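Local coordinates for phosphotriesterase family protein (Listeria monocytogenes serotype 4b str. H7858, PDB 3PNZ), which probably hydrolyses phosphorylated sugar lactones at a two-zinc active site in an amidohydrolase-type barrel, at residues 24-32 and 71-81; 259-269 and 316-326. All coordinates share one frame; numbering follows the deposited sequence.

Contact 1: residues 24-32 and 71-81. With ZN (zinc ion), chain I.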
loop_
_atom_site.group_PDB
_atom_site.type_symbol
_atom_site.label_atom_id
_atom_site.label_comp_id
_atom_site.label_asym_id
_atom_site.label_seq_id
_atom_site.Cartn_x
_atom_site.Cartn_y
_atom_site.Cartn_z
ATOM N N HIS A 24 -1.586 -6.495 -3.249
ATOM C CA HIS A 24 -2.862 -6.562 -3.971
ATOM C C HIS A 24 -3.334 -8.000 -3.930
ATOM O O HIS A 24 -2.523 -8.912 -3.891
ATOM C CB HIS A 24 -2.706 -6.064 -5.406
ATOM C CG HIS A 24 -2.190 -4.665 -5.474
ATOM N ND1 HIS A 24 -3.013 -3.567 -5.381
ATOM C CD2 HIS A 24 -0.926 -4.186 -5.543
ATOM C CE1 HIS A 24 -2.285 -2.466 -5.424
ATOM N NE2 HIS A 24 -1.014 -2.816 -5.517
ATOM N N ILE A 25 -4.649 -8.205 -3.896
ATOM C CA ILE A 25 -5.180 -9.543 -3.651
ATOM C C ILE A 25 -6.145 -9.986 -4.747
ATOM O O ILE A 25 -5.926 -11.002 -5.415
ATOM C CB ILE A 25 -5.875 -9.615 -2.278
ATOM C CG1 ILE A 25 -4.909 -9.171 -1.184
ATOM C CG2 ILE A 25 -6.360 -11.038 -2.006
ATOM C CD1 ILE A 25 -5.573 -8.991 0.187
ATOM N N VAL A 26 -7.209 -9.220 -4.935
ATOM C CA VAL A 26 -8.120 -9.433 -6.053
ATOM C C VAL A 26 -8.428 -8.080 -6.665
ATOM O O VAL A 26 -8.984 -7.200 -6.001
ATOM C CB VAL A 26 -9.451 -10.096 -5.604
ATOM C CG1 VAL A 26 -10.330 -10.403 -6.817
ATOM C CG2 VAL A 26 -9.174 -11.362 -4.814
ATOM N N CYS A 27 -8.057 -7.897 -7.928
ATOM C CA CYS A 27 -8.264 -6.607 -8.566
ATOM C C CYS A 27 -8.246 -6.726 -10.078
ATOM O O CYS A 27 -7.524 -7.551 -10.640
ATOM C CB CYS A 27 -7.218 -5.589 -8.093
ATOM S SG CYS A 27 -5.502 -6.148 -8.249
ATOM N N VAL A 28 -9.044 -5.889 -10.730
ATOM C CA VAL A 28 -9.154 -5.890 -12.185
ATOM C C VAL A 28 -9.091 -4.444 -12.686
ATOM O O VAL A 28 -10.103 -3.864 -13.073
ATOM C CB VAL A 28 -10.466 -6.565 -12.640
ATOM C CG1 VAL A 28 -10.481 -6.754 -14.166
ATOM C CG2 VAL A 28 -10.644 -7.894 -11.935
ATOM N N PRO A 29 -7.889 -3.847 -12.656
ATOM C CA PRO A 29 -7.665 -2.445 -13.027
ATOM C C PRO A 29 -8.239 -2.135 -14.408
ATOM O O PRO A 29 -7.870 -2.805 -15.368
ATOM C CB PRO A 29 -6.136 -2.329 -13.081
ATOM C CG PRO A 29 -5.613 -3.461 -12.295
ATOM C CD PRO A 29 -6.653 -4.541 -12.254
ATOM N N ALA A 30 -9.122 -1.148 -14.506
ATOM C CA ALA A 30 -9.771 -0.842 -15.779
ATOM C C ALA A 30 -8.748 -0.535 -16.862
ATOM O O ALA A 30 -8.816 -1.069 -17.967
ATOM C CB ALA A 30 -10.729 0.324 -15.619
ATOM N N TYR A 31 -7.801 0.333 -16.534
ATOM C CA TYR A 31 -6.783 0.748 -17.488
ATOM C C TYR A 31 -6.084 -0.452 -18.133
ATOM O O TYR A 31 -5.860 -0.471 -19.346
ATOM C CB TYR A 31 -5.771 1.671 -16.809
ATOM C CG TYR A 31 -4.640 2.081 -17.712
ATOM C CD1 TYR A 31 -4.708 3.251 -18.453
ATOM C CD2 TYR A 31 -3.510 1.284 -17.842
ATOM C CE1 TYR A 31 -3.673 3.626 -19.288
ATOM C CE2 TYR A 31 -2.478 1.650 -18.672
ATOM C CZ TYR A 31 -2.562 2.819 -19.393
ATOM O OH TYR A 31 -1.526 3.188 -20.221
ATOM N N TRP A 32 -5.754 -1.457 -17.327
ATOM C CA TRP A 32 -5.052 -2.632 -17.838
ATOM C C TRP A 32 -5.986 -3.622 -18.538
ATOM O O TRP A 32 -5.633 -4.193 -19.573
ATOM C CB TRP A 32 -4.260 -3.317 -16.721
ATOM C CG TRP A 32 -3.101 -2.491 -16.247
ATOM C CD1 TRP A 32 -2.860 -2.056 -14.971
ATOM C CD2 TRP A 32 -2.023 -1.995 -17.047
ATOM N NE1 TRP A 32 -1.698 -1.320 -14.934
ATOM C CE2 TRP A 32 -1.164 -1.270 -16.195
ATOM C CE3 TRP A 32 -1.699 -2.097 -18.407
ATOM C CZ2 TRP A 32 -0.005 -0.652 -16.654
ATOM C CZ3 TRP A 32 -0.543 -1.478 -18.862
ATOM C CH2 TRP A 32 0.286 -0.764 -17.989
ATOM N N TYR A 71 -7.980 1.186 -9.401
ATOM C CA TYR A 71 -7.286 -0.068 -9.665
ATOM C C TYR A 71 -8.229 -1.279 -9.638
ATOM O O TYR A 71 -7.795 -2.412 -9.433
ATOM C CB TYR A 71 -6.107 -0.246 -8.690
ATOM C CG TYR A 71 -4.951 -1.014 -9.289
ATOM C CD1 TYR A 71 -4.170 -0.454 -10.291
ATOM C CD2 TYR A 71 -4.650 -2.297 -8.863
ATOM C CE1 TYR A 71 -3.115 -1.152 -10.856
ATOM C CE2 TYR A 71 -3.589 -3.011 -9.424
ATOM C CZ TYR A 71 -2.829 -2.426 -10.421
ATOM O OH TYR A 71 -1.777 -3.118 -10.984
ATOM N N GLY A 72 -9.521 -1.022 -9.846
ATOM C CA GLY A 72 -10.501 -2.084 -10.035
ATOM C C GLY A 72 -10.697 -3.010 -8.851
ATOM O O GLY A 72 -10.488 -4.216 -8.945
ATOM N N ARG A 73 -11.134 -2.449 -7.729
ATOM C CA ARG A 73 -11.304 -3.239 -6.525
ATOM C C ARG A 73 -12.339 -4.345 -6.705
ATOM O O ARG A 73 -13.308 -4.196 -7.453
ATOM C CB ARG A 73 -11.737 -2.355 -5.357
ATOM C CG ARG A 73 -10.831 -1.168 -5.060
ATOM C CD ARG A 73 -11.180 -0.676 -3.668
ATOM N NE ARG A 73 -10.527 0.552 -3.230
ATOM C CZ ARG A 73 -11.103 1.752 -3.246
ATOM N NH1 ARG A 73 -12.330 1.910 -3.740
ATOM N NH2 ARG A 73 -10.448 2.803 -2.782
ATOM N N ARG A 74 -12.104 -5.453 -6.010
ATOM C CA ARG A 74 -13.092 -6.511 -5.836
ATOM C C ARG A 74 -13.257 -6.732 -4.329
ATOM O O ARG A 74 -12.854 -7.763 -3.784
ATOM C CB ARG A 74 -12.628 -7.790 -6.542
ATOM C CG ARG A 74 -12.613 -7.684 -8.065
ATOM C CD ARG A 74 -13.990 -7.291 -8.569
ATOM N NE ARG A 74 -14.128 -7.330 -10.023
ATOM C CZ ARG A 74 -13.926 -6.295 -10.836
ATOM N NH1 ARG A 74 -13.547 -5.110 -10.359
ATOM N NH2 ARG A 74 -14.099 -6.449 -12.141
ATOM N N VAL A 75 -13.832 -5.737 -3.661
ATOM C CA VAL A 75 -13.879 -5.706 -2.201
ATOM C C VAL A 75 -14.599 -6.910 -1.596
ATOM O O VAL A 75 -14.151 -7.464 -0.591
ATOM C CB VAL A 75 -14.516 -4.400 -1.689
ATOM C CG1 VAL A 75 -14.593 -4.394 -0.166
ATOM C CG2 VAL A 75 -13.719 -3.201 -2.188
ATOM N N LEU A 76 -15.710 -7.323 -2.196
ATOM C CA LEU A 76 -16.442 -8.463 -1.652
ATOM C C LEU A 76 -15.619 -9.748 -1.706
ATOM O O LEU A 76 -15.691 -10.573 -0.799
ATOM C CB LEU A 76 -17.795 -8.646 -2.352
ATOM C CG LEU A 76 -18.774 -7.482 -2.160
ATOM C CD1 LEU A 76 -20.043 -7.699 -2.974
ATOM C CD2 LEU A 76 -19.095 -7.297 -0.683
ATOM N N ASP A 77 -14.824 -9.916 -2.763
ATOM C CA ASP A 77 -13.978 -11.102 -2.884
ATOM C C ASP A 77 -12.874 -11.082 -1.832
ATOM O O ASP A 77 -12.561 -12.101 -1.223
ATOM C CB ASP A 77 -13.352 -11.185 -4.284
ATOM C CG ASP A 77 -14.368 -11.517 -5.368
ATOM O OD1 ASP A 77 -15.113 -12.508 -5.208
ATOM O OD2 ASP A 77 -14.413 -10.797 -6.388
ATOM N N VAL A 78 -12.270 -9.916 -1.636
ATOM C CA VAL A 78 -11.227 -9.781 -0.625
ATOM C C VAL A 78 -11.789 -10.017 0.781
ATOM O O VAL A 78 -11.168 -10.685 1.604
ATOM C CB VAL A 78 -10.525 -8.408 -0.728
ATOM C CG1 VAL A 78 -9.529 -8.220 0.408
ATOM C CG2 VAL A 78 -9.824 -8.285 -2.086
ATOM N N ALA A 79 -12.974 -9.480 1.048
ATOM C CA ALA A 79 -13.632 -9.712 2.332
ATOM C C ALA A 79 -13.886 -11.202 2.549
ATOM O O ALA A 79 -13.668 -11.722 3.641
ATOM C CB ALA A 79 -14.939 -8.920 2.421
ATOM N N GLN A 80 -14.325 -11.893 1.500
ATOM C CA GLN A 80 -14.582 -13.326 1.606
ATOM C C GLN A 80 -13.297 -14.104 1.894
ATOM O O GLN A 80 -13.293 -15.040 2.690
ATOM C CB GLN A 80 -15.269 -13.856 0.343
ATOM C CG GLN A 80 -15.703 -15.306 0.458
ATOM C CD GLN A 80 -16.768 -15.505 1.526
ATOM O OE1 GLN A 80 -17.574 -14.610 1.787
ATOM N NE2 GLN A 80 -16.769 -16.677 2.153
ATOM N N ILE A 81 -12.197 -13.702 1.260
ATOM C CA ILE A 81 -10.906 -14.330 1.518
ATOM C C ILE A 81 -10.476 -14.134 2.970
ATOM O O ILE A 81 -10.011 -15.068 3.624
ATOM C CB ILE A 81 -9.819 -13.771 0.569
ATOM C CG1 ILE A 81 -10.148 -14.150 -0.882
ATOM C CG2 ILE A 81 -8.447 -14.300 0.957
ATOM C CD1 ILE A 81 -9.199 -13.556 -1.929
HETATM ZN ZN ZN I . 0.641 -1.540 -5.291
HETATM O O HOH W 1 -9.851 -5.127 -4.189
HETATM O O HOH W 2 -12.781 -3.679 -12.841
HETATM O O HOH W 3 0.185 -1.000 -12.661
#
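G72 O takes a nearly straight hydrogen bond from V28 N, 2.8 Å long, with the donor on a lone pair in the carbonyl plane. The same oxygen lies 3.3 Å from C27 CA, a CA-H...O contact beside that bond. Two waters extend the link: one joins V26 O to R74 N, main chain to main chain; the other joins V28 O to the R74 side chain at NH1. R74 bends at its second torsion (chi2 -56°), laying one guanidinium face over V28, with NH2 3.7 Å from V28 CB. NH1 also bonds R73 O, which lies in the guanidinium plane, although NH1 stands well above the R73 carbonyl plane; this helps fix the rotation of the group. In the TIM barrel the contact joins the loop after strand 19-23 to the loop after strand 62-65 and the first turns of helix 75-85, and H24 at its start is a zinc ligand through NE2. H22, D272 and the carboxylated K154 bind the same zinc ion, while T67 holds H24 ND1. The ring of Y71 comes obliquely to H24, planes at 43°, with CE2 over one imidazole face. On Y71 itself, P29 CG sits over the ring centre, 3.5 Å from the centroid, a CH-pi contact. On helix 75-85 the packing is aliphatic: V26 CG2 meets I81 CD1 at 3.6 Å, and I25 CD1 touches V78 CG1.

Contact 2: residues 259-269 and 316-326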
loop_
_atom_site.group_PDB
_atom_site.type_symbol
_atom_site.label_atom_id
_atom_site.label_comp_id
_atom_site.label_asym_id
_atom_site.label_seq_id
_atom_site.Cartn_x
_atom_site.Cartn_y
_atom_site.Cartn_z
ATOM N N VAL A 259 18.995 1.527 8.753
ATOM C CA VAL A 259 19.140 1.028 10.125
ATOM C C VAL A 259 20.385 1.638 10.765
ATOM O O VAL A 259 20.336 2.134 11.895
ATOM C CB VAL A 259 19.183 -0.510 10.205
ATOM C CG1 VAL A 259 19.479 -0.968 11.637
ATOM C CG2 VAL A 259 17.865 -1.110 9.725
ATOM N N SER A 260 21.496 1.641 10.035
ATOM C CA SER A 260 22.732 2.188 10.582
ATOM C C SER A 260 22.618 3.679 10.916
ATOM O O SER A 260 23.325 4.178 11.791
ATOM C CB SER A 260 23.920 1.925 9.640
ATOM O OG SER A 260 23.894 2.822 8.542
ATOM N N GLU A 261 21.726 4.391 10.231
ATOM C CA GLU A 261 21.577 5.819 10.471
ATOM C C GLU A 261 20.507 6.133 11.520
ATOM O O GLU A 261 20.219 7.301 11.786
ATOM C CB GLU A 261 21.292 6.557 9.157
ATOM C CG GLU A 261 22.481 6.548 8.198
ATOM C CD GLU A 261 23.604 7.468 8.660
ATOM O OE1 GLU A 261 23.313 8.604 9.085
ATOM O OE2 GLU A 261 24.781 7.061 8.598
ATOM N N GLY A 262 19.924 5.085 12.101
ATOM C CA GLY A 262 19.001 5.235 13.217
ATOM C C GLY A 262 17.522 5.236 12.864
ATOM O O GLY A 262 16.687 5.642 13.674
ATOM N N PHE A 263 17.188 4.785 11.659
ATOM C CA PHE A 263 15.813 4.861 11.184
ATOM C C PHE A 263 15.094 3.515 11.129
ATOM O O PHE A 263 14.108 3.366 10.408
ATOM C CB PHE A 263 15.781 5.534 9.799
ATOM C CG PHE A 263 16.343 6.925 9.795
ATOM C CD1 PHE A 263 15.654 7.966 10.401
ATOM C CD2 PHE A 263 17.561 7.200 9.186
ATOM C CE1 PHE A 263 16.169 9.263 10.403
ATOM C CE2 PHE A 263 18.076 8.492 9.183
ATOM C CZ PHE A 263 17.383 9.521 9.789
ATOM N N GLU A 264 15.555 2.535 11.901
ATOM C CA GLU A 264 14.971 1.200 11.807
ATOM C C GLU A 264 13.470 1.169 12.105
ATOM O O GLU A 264 12.760 0.291 11.619
ATOM C CB GLU A 264 15.713 0.207 12.705
ATOM C CG GLU A 264 15.506 0.434 14.198
ATOM C CD GLU A 264 16.548 -0.300 15.019
ATOM O OE1 GLU A 264 17.751 -0.166 14.706
ATOM O OE2 GLU A 264 16.168 -1.019 15.969
ATOM N N ASP A 265 12.985 2.118 12.900
ATOM C CA ASP A 265 11.584 2.116 13.310
ATOM C C ASP A 265 10.652 2.624 12.207
ATOM O O ASP A 265 9.430 2.659 12.375
ATOM C CB ASP A 265 11.401 2.988 14.553
ATOM C CG ASP A 265 12.067 2.408 15.789
ATOM O OD1 ASP A 265 12.332 1.190 15.820
ATOM O OD2 ASP A 265 12.311 3.186 16.738
ATOM N N GLN A 266 11.227 3.040 11.079
ATOM C CA GLN A 266 10.425 3.617 10.003
ATOM C C GLN A 266 10.315 2.714 8.779
ATOM O O GLN A 266 9.632 3.063 7.810
ATOM C CB GLN A 266 10.975 4.989 9.599
ATOM C CG GLN A 266 10.681 6.065 10.637
ATOM C CD GLN A 266 11.583 7.278 10.501
ATOM O OE1 GLN A 266 12.367 7.581 11.402
ATOM N NE2 GLN A 266 11.476 7.981 9.375
ATOM N N ILE A 267 10.976 1.562 8.828
ATOM C CA ILE A 267 11.022 0.651 7.674
ATOM C C ILE A 267 9.836 -0.322 7.616
ATOM O O ILE A 267 9.511 -0.998 8.600
ATOM C CB ILE A 267 12.357 -0.108 7.633
ATOM C CG1 ILE A 267 13.500 0.898 7.458
ATOM C CG2 ILE A 267 12.348 -1.162 6.507
ATOM C CD1 ILE A 267 14.860 0.337 7.723
ATOM N N LEU A 268 9.177 -0.372 6.461
ATOM C CA LEU A 268 8.114 -1.345 6.210
ATOM C C LEU A 268 8.523 -2.190 5.017
ATOM O O LEU A 268 9.300 -1.735 4.178
ATOM C CB LEU A 268 6.800 -0.640 5.887
ATOM C CG LEU A 268 6.238 0.318 6.936
ATOM C CD1 LEU A 268 5.029 1.060 6.372
ATOM C CD2 LEU A 268 5.892 -0.460 8.203
ATOM N N VAL A 269 7.994 -3.409 4.938
ATOM C CA VAL A 269 8.395 -4.360 3.899
ATOM C C VAL A 269 7.190 -5.087 3.310
ATOM O O VAL A 269 6.261 -5.471 4.025
ATOM C CB VAL A 269 9.404 -5.413 4.444
ATOM C CG1 VAL A 269 9.756 -6.439 3.363
ATOM C CG2 VAL A 269 10.667 -4.727 4.972
ATOM N N LYS A 316 10.662 -5.610 13.997
ATOM C CA LYS A 316 10.284 -4.229 13.721
ATOM C C LYS A 316 9.624 -4.074 12.354
ATOM O O LYS A 316 8.549 -3.486 12.261
ATOM C CB LYS A 316 11.478 -3.283 13.869
ATOM C CG LYS A 316 11.972 -3.213 15.306
ATOM C CD LYS A 316 12.944 -2.094 15.539
ATOM C CE LYS A 316 13.035 -1.789 17.040
ATOM N NZ LYS A 316 13.894 -0.616 17.285
ATOM N N PHE A 317 10.240 -4.614 11.298
ATOM C CA PHE A 317 9.713 -4.379 9.953
ATOM C C PHE A 317 8.301 -4.941 9.762
ATOM O O PHE A 317 7.484 -4.340 9.062
ATOM C CB PHE A 317 10.630 -4.954 8.856
ATOM C CG PHE A 317 12.044 -4.440 8.903
ATOM C CD1 PHE A 317 12.367 -3.303 9.629
ATOM C CD2 PHE A 317 13.052 -5.106 8.222
ATOM C CE1 PHE A 317 13.669 -2.840 9.674
ATOM C CE2 PHE A 317 14.358 -4.640 8.257
ATOM C CZ PHE A 317 14.667 -3.514 8.984
ATOM N N PHE A 318 8.020 -6.098 10.359
ATOM C CA PHE A 318 6.752 -6.779 10.097
ATOM C C PHE A 318 5.754 -6.731 11.243
ATOM O O PHE A 318 4.592 -7.084 11.051
ATOM C CB PHE A 318 6.987 -8.240 9.701
ATOM C CG PHE A 318 7.794 -8.399 8.444
ATOM C CD1 PHE A 318 7.182 -8.296 7.201
ATOM C CD2 PHE A 318 9.154 -8.638 8.505
ATOM C CE1 PHE A 318 7.916 -8.441 6.031
ATOM C CE2 PHE A 318 9.893 -8.777 7.339
ATOM C CZ PHE A 318 9.270 -8.675 6.106
ATOM N N VAL A 319 6.199 -6.322 12.427
ATOM C CA VAL A 319 5.282 -6.255 13.568
ATOM C C VAL A 319 5.223 -4.865 14.195
ATOM O O VAL A 319 4.195 -4.204 14.122
ATOM C CB VAL A 319 5.618 -7.292 14.661
ATOM C CG1 VAL A 319 4.602 -7.185 15.805
ATOM C CG2 VAL A 319 5.635 -8.697 14.083
ATOM N N ASP A 320 6.317 -4.417 14.800
ATOM C CA ASP A 320 6.294 -3.155 15.545
ATOM C C ASP A 320 5.995 -1.947 14.656
ATOM O O ASP A 320 5.152 -1.124 14.991
ATOM C CB ASP A 320 7.608 -2.931 16.294
ATOM C CG ASP A 320 7.897 -4.021 17.314
ATOM O OD1 ASP A 320 6.960 -4.744 17.698
ATOM O OD2 ASP A 320 9.066 -4.155 17.725
ATOM N N ASN A 321 6.677 -1.858 13.515
ATOM C CA ASN A 321 6.523 -0.696 12.639
ATOM C C ASN A 321 5.126 -0.581 12.010
ATOM O O ASN A 321 4.526 0.494 12.029
ATOM C CB ASN A 321 7.655 -0.637 11.584
ATOM C CG ASN A 321 9.040 -0.487 12.218
ATOM O OD1 ASN A 321 9.167 -0.312 13.438
ATOM N ND2 ASN A 321 10.083 -0.527 11.393
ATOM N N PRO A 322 4.598 -1.680 11.446
ATOM C CA PRO A 322 3.216 -1.603 10.950
ATOM C C PRO A 322 2.208 -1.270 12.056
ATOM O O PRO A 322 1.230 -0.578 11.801
ATOM C CB PRO A 322 2.949 -3.014 10.406
ATOM C CG PRO A 322 4.307 -3.551 10.061
ATOM C CD PRO A 322 5.259 -2.944 11.066
ATOM N N ALA A 323 2.439 -1.759 13.269
ATOM C CA ALA A 323 1.524 -1.437 14.372
ATOM C C ALA A 323 1.542 0.056 14.697
ATOM O O ALA A 323 0.526 0.620 15.097
ATOM C CB ALA A 323 1.859 -2.262 15.603
ATOM N N ARG A 324 2.691 0.701 14.530
ATOM C CA ARG A 324 2.785 2.139 14.734
ATOM C C ARG A 324 2.203 2.918 13.549
ATOM O O ARG A 324 1.480 3.901 13.727
ATOM C CB ARG A 324 4.237 2.561 14.996
ATOM C CG ARG A 324 4.391 4.051 15.319
ATOM C CD ARG A 324 5.762 4.409 15.906
ATOM N NE ARG A 324 6.856 4.323 14.935
ATOM C CZ ARG A 324 7.325 5.353 14.230
ATOM N NH1 ARG A 324 6.799 6.566 14.371
ATOM N NH2 ARG A 324 8.325 5.169 13.371
ATOM N N CYS A 325 2.495 2.452 12.340
ATOM C CA CYS A 325 2.106 3.175 11.132
ATOM C C CYS A 325 0.598 3.151 10.875
ATOM O O CYS A 325 -0.002 4.181 10.576
ATOM C CB CYS A 325 2.868 2.630 9.916
ATOM S SG CYS A 325 2.422 3.430 8.342
ATOM N N PHE A 326 -0.019 1.981 11.016
ATOM C CA PHE A 326 -1.387 1.813 10.543
ATOM C C PHE A 326 -2.483 2.125 11.568
ATOM O O PHE A 326 -3.663 1.978 11.276
ATOM C CB PHE A 326 -1.563 0.427 9.918
ATOM C CG PHE A 326 -0.696 0.225 8.707
ATOM C CD1 PHE A 326 -0.953 0.933 7.539
ATOM C CD2 PHE A 326 0.402 -0.626 8.754
ATOM C CE1 PHE A 326 -0.139 0.773 6.421
ATOM C CE2 PHE A 326 1.216 -0.789 7.637
ATOM C CZ PHE A 326 0.937 -0.091 6.477
HETATM O O HOH W 4 9.853 -0.408 16.142
HETATM O O HOH W 5 5.935 -4.419 6.825
#
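The F317 ring carries I267 CG2 over one face, offset toward the rim in a CH-pi contact 3.9 Å from the centroid, while E264 O and V259 CG2 lie at its edge, near the plane. With chi1 -56° the ring stands beside its own backbone N and runs alongside I267, both side chains pointing the same way. The F318 ring meets V269 obliquely, CZ 3.6 Å from CG1, and stacks on F18 beyond the contact. L268 begins directed away from the helix, yet its CD2 reaches N321 CB and the P322 ring in the helix, and its CD1 the sulfur of C325. The amide of N321 works edge-on against residues 264-267: ND2 gives one N-H to E264 O and the other to I267 O, at 2.8 Å in the first case and almost straight (175°) in the second. Both acceptors lie close to the amide plane, so the two bonds together fix its rotation. R324 NH2 donates to D265 O at 2.9 Å from well above the carbonyl plane. In the TIM barrel this ties strand 267-269 and the loop leading into it to the C-terminal helix 310-325. At the loop, the extended K316 chain puts NZ between two carboxylates, 2.7 Å from E264 OE2, met on its anti side, and 2.8 Å from D265 OD1, met on its syn lone pair. A water lies within hydrogen-bonding distance of both D265 OD1 and N321 OD1. The paired acids should favour a protonated K316, whose charge would in turn probably help keep both carboxylates ionised, while N321 satisfies the carbonyls of E264 in the loop and I267 at the start of the strand.

From the N terminus, the chain leaves strand 19-23, runs through residues 24-32 and helix 45-57, and passes strand 62-65 before contact 1 closes that first loop at residues 71-81. Strands 88-92 to 234-237 and their helices follow, until residues 259-269 run from the end of helix 248-260 into strand 267-269; a largely helical excursion then ends where helix 310-325 returns to close contact 2. The loops stand in series, neither nesting nor crossing. Contact 1 ties the loop after strand 19-23 to the start of helix 75-85; contact 2 fastens the last helix to the last strand. Their centres lie about 27 Å apart, on opposite sides of the chain's centre.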